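Local coordinates for protein GH59 galactosidase (Clostridium cellulolyticum, PDB 2V4V) that probably takes part in breaking down plant cell-wall polysaccharides, the piece described here being its family 6 carbohydrate-binding module, which holds a xylose, at residues A3-A9 against N123-E129; I78-V83 against A95-S100. All blocks are in the same frame, centred on the assembly; numbering follows the deposited sequence.

Overall arrangement
Both contacts belong to the beta-sandwich of a family 6 carbohydrate-binding module, and their centres lie 13 Å apart. Interaction 1 pairs the first strand, 7-8, with the last, 121-128, so the two ends of the chain meet at one border of the four-stranded sheet. Interaction 2 falls between its segments in sequence and lies at the opposite border of that sheet, where outermost strand 91-98 faces strand 77-83, the edge of the five-stranded sheet. Strand 52-59 separates 121-128 from 91-98, yet F127 CE1 and V99 CG2 touch at 4.2 Å. Interaction 1 thus joins the termini within a sheet and adds a sodium site; interaction 2 brings the two sheets together.

Interaction 1: A3-A9 against N123-E129; sequences AYSRIEA and NWFTFSE. With NA (sodium ion), chain C.
W124-S128 run extended, antiparallel to A3-A9, after a bend at N123 (psi -54°), with strand at I7 and E8 and a turn at A3-Y4: an edge pairing of the sandwich's first and last strands, with a sodium site at its end. I7 and F125 form a hydrogen-bonded pair, I7 N to F125 O and F125 N to I7 O both 2.9 Å; E8 and W124 form the next, non-hydrogen-bonded pair (CA-CA 4.2 Å). A9 N to N123 O and F127 N to A3 O, each 2.9 Å, extend the bonding both ways. Between them T126 OG1 (chi1 t) donates to S5 O at 2.7 Å, a side chain satisfying a backbone acceptor. All-trans R6 (chi1-chi3 t) lays its guanidinium flat on W124 (chi1 p), with R6 CZ 3.5 Å from the centroid of the five-membered ring, a cation-pi stack; its charge is met by a salt bridge from R6 NE to E8 OE2 (2.8 Å). E8 OE1 binds sodium at 2.4 Å, as do N123 O and N123 OD1, with a water at 2.5 Å; E10 and E28 complete the site, and N123 ND2 bonds E25 OE1. I7 CB sits over the F125 ring, 4.0 Å from its centroid, and E129 CG likewise over that of Y4, whose OH bonds F46 O. Strand 52-59 flanks 121-128 on its other side, while strand 38-48 of the second sheet packs against A3 and I7.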
loop_
_atom_site.group_PDB
_atom_site.type_symbol
_atom_site.label_atom_id
_atom_site.label_comp_id
_atom_site.label_asym_id
_atom_site.label_seq_id
_atom_site.Cartn_x
_atom_site.Cartn_y
_atom_site.Cartn_z
ATOM N N ALA A 3 -0.543 5.258 12.385
ATOM C CA ALA A 3 0.325 4.828 11.261
ATOM C C ALA A 3 1.116 3.548 11.580
ATOM O O ALA A 3 1.524 2.796 10.654
ATOM C CB ALA A 3 1.298 5.966 10.854
ATOM N N TYR A 4 1.308 3.306 12.874
ATOM C CA TYR A 4 2.176 2.238 13.371
ATOM C C TYR A 4 1.440 0.923 13.630
ATOM O O TYR A 4 2.075 -0.070 13.976
ATOM C CB TYR A 4 2.984 2.739 14.602
ATOM C CG TYR A 4 3.631 4.039 14.222
ATOM C CD1 TYR A 4 4.702 4.056 13.319
ATOM C CD2 TYR A 4 3.100 5.260 14.634
ATOM C CE1 TYR A 4 5.260 5.262 12.889
ATOM C CE2 TYR A 4 3.659 6.478 14.201
ATOM C CZ TYR A 4 4.755 6.466 13.333
ATOM O OH TYR A 4 5.376 7.623 12.859
ATOM N N SER A 5 0.115 0.942 13.447
ATOM C CA SER A 5 -0.709 -0.238 13.532
ATOM C C SER A 5 -0.625 -1.029 12.220
ATOM O O SER A 5 -0.176 -0.548 11.176
ATOM C CB SER A 5 -2.188 0.148 13.804
ATOM O OG SER A 5 -2.762 0.935 12.752
ATOM N N ARG A 6 -1.068 -2.274 12.301
ATOM C CA ARG A 6 -1.257 -3.054 11.105
ATOM C C ARG A 6 -2.572 -2.630 10.457
ATOM O O ARG A 6 -3.663 -2.781 11.054
ATOM C CB ARG A 6 -1.299 -4.530 11.461
ATOM C CG ARG A 6 -1.677 -5.420 10.311
ATOM C CD ARG A 6 -1.484 -6.793 10.794
ATOM N NE ARG A 6 -2.135 -7.781 9.961
ATOM C CZ ARG A 6 -1.643 -8.987 9.729
ATOM N NH1 ARG A 6 -0.462 -9.348 10.261
ATOM N NH2 ARG A 6 -2.336 -9.814 8.955
ATOM N N ILE A 7 -2.473 -2.087 9.246
ATOM C CA ILE A 7 -3.661 -1.596 8.555
ATOM C C ILE A 7 -3.986 -2.584 7.423
ATOM O O ILE A 7 -3.175 -2.795 6.508
ATOM C CB ILE A 7 -3.409 -0.183 8.001
ATOM C CG1 ILE A 7 -3.066 0.785 9.152
ATOM C CG2 ILE A 7 -4.585 0.317 7.148
ATOM C CD1 ILE A 7 -2.548 2.161 8.660
ATOM N N GLU A 8 -5.135 -3.244 7.546
ATOM C CA GLU A 8 -5.485 -4.222 6.526
ATOM C C GLU A 8 -5.847 -3.476 5.243
ATOM O O GLU A 8 -6.592 -2.475 5.281
ATOM C CB GLU A 8 -6.668 -5.041 6.980
ATOM C CG GLU A 8 -6.287 -5.922 8.162
ATOM C CD GLU A 8 -5.278 -7.046 7.807
ATOM O OE1 GLU A 8 -5.101 -7.399 6.632
ATOM O OE2 GLU A 8 -4.674 -7.654 8.743
ATOM N N ALA A 9 -5.380 -3.972 4.094
ATOM C CA ALA A 9 -5.533 -3.192 2.874
ATOM C C ALA A 9 -7.025 -2.982 2.561
ATOM O O ALA A 9 -7.405 -1.941 1.962
ATOM C CB ALA A 9 -4.853 -3.914 1.699
ATOM N N ASN A 123 -2.021 -7.240 1.011
ATOM C CA ASN A 123 -2.743 -7.829 2.119
ATOM C C ASN A 123 -2.935 -6.814 3.263
ATOM O O ASN A 123 -4.053 -6.498 3.682
ATOM C CB ASN A 123 -1.976 -9.084 2.577
ATOM C CG ASN A 123 -2.633 -9.801 3.746
ATOM O OD1 ASN A 123 -3.690 -9.384 4.264
ATOM N ND2 ASN A 123 -2.000 -10.897 4.187
ATOM N N TRP A 124 -1.829 -6.229 3.720
ATOM C CA TRP A 124 -1.848 -5.235 4.798
ATOM C C TRP A 124 -0.567 -4.399 4.691
ATOM O O TRP A 124 0.316 -4.731 3.923
ATOM C CB TRP A 124 -1.993 -5.898 6.190
ATOM C CG TRP A 124 -0.946 -6.903 6.540
ATOM C CD1 TRP A 124 -1.041 -8.261 6.396
ATOM C CD2 TRP A 124 0.364 -6.656 7.072
ATOM N NE1 TRP A 124 0.102 -8.881 6.808
ATOM C CE2 TRP A 124 0.981 -7.916 7.247
ATOM C CE3 TRP A 124 1.046 -5.495 7.485
ATOM C CZ2 TRP A 124 2.280 -8.051 7.756
ATOM C CZ3 TRP A 124 2.349 -5.626 7.970
ATOM C CH2 TRP A 124 2.934 -6.902 8.122
ATOM N N PHE A 125 -0.506 -3.285 5.423
ATOM C CA PHE A 125 0.743 -2.540 5.452
ATOM C C PHE A 125 0.840 -1.879 6.819
ATOM O O PHE A 125 -0.127 -1.836 7.605
ATOM C CB PHE A 125 0.756 -1.471 4.353
ATOM C CG PHE A 125 -0.396 -0.505 4.456
ATOM C CD1 PHE A 125 -0.181 0.729 5.048
ATOM C CD2 PHE A 125 -1.660 -0.810 3.953
ATOM C CE1 PHE A 125 -1.200 1.650 5.166
ATOM C CE2 PHE A 125 -2.689 0.105 4.082
ATOM C CZ PHE A 125 -2.458 1.322 4.661
ATOM N N THR A 126 2.017 -1.327 7.070
ATOM C CA THR A 126 2.201 -0.547 8.313
ATOM C C THR A 126 3.361 0.425 8.137
ATOM O O THR A 126 4.190 0.255 7.208
ATOM C CB THR A 126 2.516 -1.477 9.541
ATOM O OG1 THR A 126 2.447 -0.735 10.778
ATOM C CG2 THR A 126 3.889 -2.168 9.365
ATOM N N PHE A 127 3.432 1.453 8.993
ATOM C CA PHE A 127 4.629 2.295 9.015
ATOM C C PHE A 127 5.496 1.961 10.243
ATOM O O PHE A 127 5.002 1.430 11.244
ATOM C CB PHE A 127 4.271 3.768 9.079
ATOM C CG PHE A 127 3.611 4.268 7.836
ATOM C CD1 PHE A 127 4.373 4.900 6.846
ATOM C CD2 PHE A 127 2.228 4.118 7.635
ATOM C CE1 PHE A 127 3.763 5.394 5.681
ATOM C CE2 PHE A 127 1.594 4.629 6.487
ATOM C CZ PHE A 127 2.364 5.233 5.490
ATOM N N SER A 128 6.777 2.300 10.163
ATOM C CA SER A 128 7.700 2.057 11.295
ATOM C C SER A 128 8.304 3.377 11.706
ATOM O O SER A 128 8.453 4.277 10.890
ATOM C CB SER A 128 8.806 1.090 10.882
ATOM O OG SER A 128 9.417 1.550 9.661
ATOM N N GLU A 129 8.645 3.479 12.994
ATOM C CA GLU A 129 9.296 4.668 13.510
ATOM C C GLU A 129 10.766 4.673 13.124
ATOM O O GLU A 129 11.375 3.604 12.893
ATOM C CB GLU A 129 9.151 4.748 15.032
ATOM C CG GLU A 129 7.758 5.118 15.497
ATOM C CD GLU A 129 7.760 5.612 16.942
ATOM O OE1 GLU A 129 8.231 4.843 17.821
ATOM O OE2 GLU A 129 7.299 6.763 17.190
HETATM NA NA NA C . -5.730 -8.056 4.382
HETATM O O HOH W 1 -7.337 -9.220 5.863
#

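Interaction 2: I78-V83 against A95-S100; sequences IGTCPV and AKCTVS
Strands 78-83 and 95-98 run roughly antiparallel, their axes 5.6 Å apart at closest and 154° between directions, with G79 opposite V99 (CA-CA 4.8 Å), C81 opposite C97 (5.1 Å) and V83 opposite A95 (5.7 Å). A single direct hydrogen bond joins them, S100 N to I78 O at 2.8 Å; V99 CA also approaches I78 O (3.3 Å). One water bridges T80 N (3.0 Å) and T98 O (2.8 Å), another I78 O (3.2 Å) and S100 OG (2.6 Å). C81 (chi1 t) and C97 (chi1 p) interlock without a disulfide: C81 SG lies 3.7 Å from A95 CB, C97 SG 3.7 Å from C81 CB. I78 CD1 meets V99 CG1 at 3.7 Å. A CB on G79 would clash with T98 O. F53 of strand 52-59 packs against C81, C97 and V99. These edge strands of the sandwich's two sheets therefore meet mainly through apolar side chains, the two cysteines among them, and bridging water, and each keeps its backbone pairing chiefly within its own sheet.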
loop_
_atom_site.group_PDB
_atom_site.type_symbol
_atom_site.label_atom_id
_atom_site.label_comp_id
_atom_site.label_asym_id
_atom_site.label_seq_id
_atom_site.Cartn_x
_atom_site.Cartn_y
_atom_site.Cartn_z
ATOM N N ILE A 78 5.581 10.842 0.093
ATOM C CA ILE A 78 6.458 10.638 1.244
ATOM C C ILE A 78 7.277 9.346 1.155
ATOM O O ILE A 78 8.176 9.133 1.965
ATOM C CB ILE A 78 5.713 10.726 2.591
ATOM C CG1 ILE A 78 4.709 9.564 2.707
ATOM C CG2 ILE A 78 5.056 12.066 2.696
ATOM C CD1 ILE A 78 4.047 9.414 4.077
ATOM N N GLY A 79 7.003 8.518 0.134
ATOM C CA GLY A 79 7.845 7.365 -0.114
ATOM C C GLY A 79 7.349 6.599 -1.305
ATOM O O GLY A 79 6.193 6.781 -1.697
ATOM N N THR A 80 8.199 5.732 -1.867
ATOM C CA THR A 80 7.802 4.906 -3.006
ATOM C C THR A 80 8.317 3.519 -2.691
ATOM O O THR A 80 9.545 3.309 -2.590
ATOM C CB THR A 80 8.449 5.433 -4.326
ATOM O OG1 THR A 80 8.023 6.791 -4.537
ATOM C CG2 THR A 80 7.967 4.598 -5.516
ATOM N N CYS A 81 7.380 2.580 -2.516
ATOM C CA CYS A 81 7.757 1.235 -2.047
ATOM C C CYS A 81 7.870 0.326 -3.270
ATOM O O CYS A 81 6.860 0.074 -3.951
ATOM C CB CYS A 81 6.647 0.686 -1.181
ATOM S SG CYS A 81 7.202 -0.825 -0.314
ATOM N N PRO A 82 9.083 -0.182 -3.555
ATOM C CA PRO A 82 9.184 -1.055 -4.717
ATOM C C PRO A 82 8.637 -2.417 -4.375
ATOM O O PRO A 82 8.896 -2.971 -3.298
ATOM C CB PRO A 82 10.703 -1.153 -4.977
ATOM C CG PRO A 82 11.319 -1.006 -3.608
ATOM C CD PRO A 82 10.373 -0.033 -2.843
ATOM N N VAL A 83 7.891 -2.996 -5.328
ATOM C CA VAL A 83 7.330 -4.348 -5.159
ATOM C C VAL A 83 7.798 -5.261 -6.294
ATOM O O VAL A 83 7.724 -4.852 -7.448
ATOM C CB VAL A 83 5.771 -4.311 -5.217
ATOM C CG1 VAL A 83 5.220 -5.721 -5.226
ATOM C CG2 VAL A 83 5.187 -3.451 -4.049
ATOM N N ALA A 95 7.471 -6.035 1.255
ATOM C CA ALA A 95 8.118 -4.974 0.471
ATOM C C ALA A 95 8.337 -3.834 1.447
ATOM O O ALA A 95 7.482 -3.595 2.344
ATOM C CB ALA A 95 7.223 -4.551 -0.711
ATOM N N LYS A 96 9.455 -3.113 1.322
ATOM C CA LYS A 96 9.776 -2.128 2.357
ATOM C C LYS A 96 10.455 -0.909 1.707
ATOM O O LYS A 96 11.191 -1.058 0.725
ATOM C CB LYS A 96 10.759 -2.765 3.361
ATOM C CG LYS A 96 10.056 -3.886 4.175
ATOM C CD LYS A 96 11.011 -4.734 4.998
ATOM C CE LYS A 96 11.680 -5.825 4.145
ATOM N NZ LYS A 96 12.410 -6.781 5.056
ATOM N N CYS A 97 10.253 0.255 2.325
ATOM C CA CYS A 97 10.942 1.463 1.881
ATOM C C CYS A 97 11.072 2.470 3.027
ATOM O O CYS A 97 10.404 2.348 4.094
ATOM C CB CYS A 97 10.255 2.130 0.689
ATOM S SG CYS A 97 8.580 2.763 1.118
ATOM N N THR A 98 11.958 3.440 2.818
ATOM C CA THR A 98 12.013 4.536 3.752
ATOM C C THR A 98 10.913 5.554 3.459
ATOM O O THR A 98 10.359 5.627 2.350
ATOM C CB THR A 98 13.378 5.245 3.684
ATOM O OG1 THR A 98 13.619 5.701 2.353
ATOM C CG2 THR A 98 14.497 4.298 4.138
ATOM N N VAL A 99 10.633 6.390 4.451
ATOM C CA VAL A 99 9.563 7.388 4.332
ATOM C C VAL A 99 10.124 8.686 4.880
ATOM O O VAL A 99 10.848 8.675 5.888
ATOM C CB VAL A 99 8.348 6.909 5.146
ATOM C CG1 VAL A 99 7.264 7.982 5.327
ATOM C CG2 VAL A 99 7.771 5.689 4.383
ATOM N N SER A 100 9.840 9.766 4.160
ATOM C CA SER A 100 10.229 11.134 4.583
ATOM C C SER A 100 9.537 11.506 5.883
ATOM O O SER A 100 8.445 11.039 6.172
ATOM C CB SER A 100 9.776 12.133 3.526
ATOM O OG SER A 100 10.482 11.899 2.292
HETATM O O HOH W 2 11.098 9.899 0.779
HETATM O O HOH W 3 10.806 5.914 -0.400
#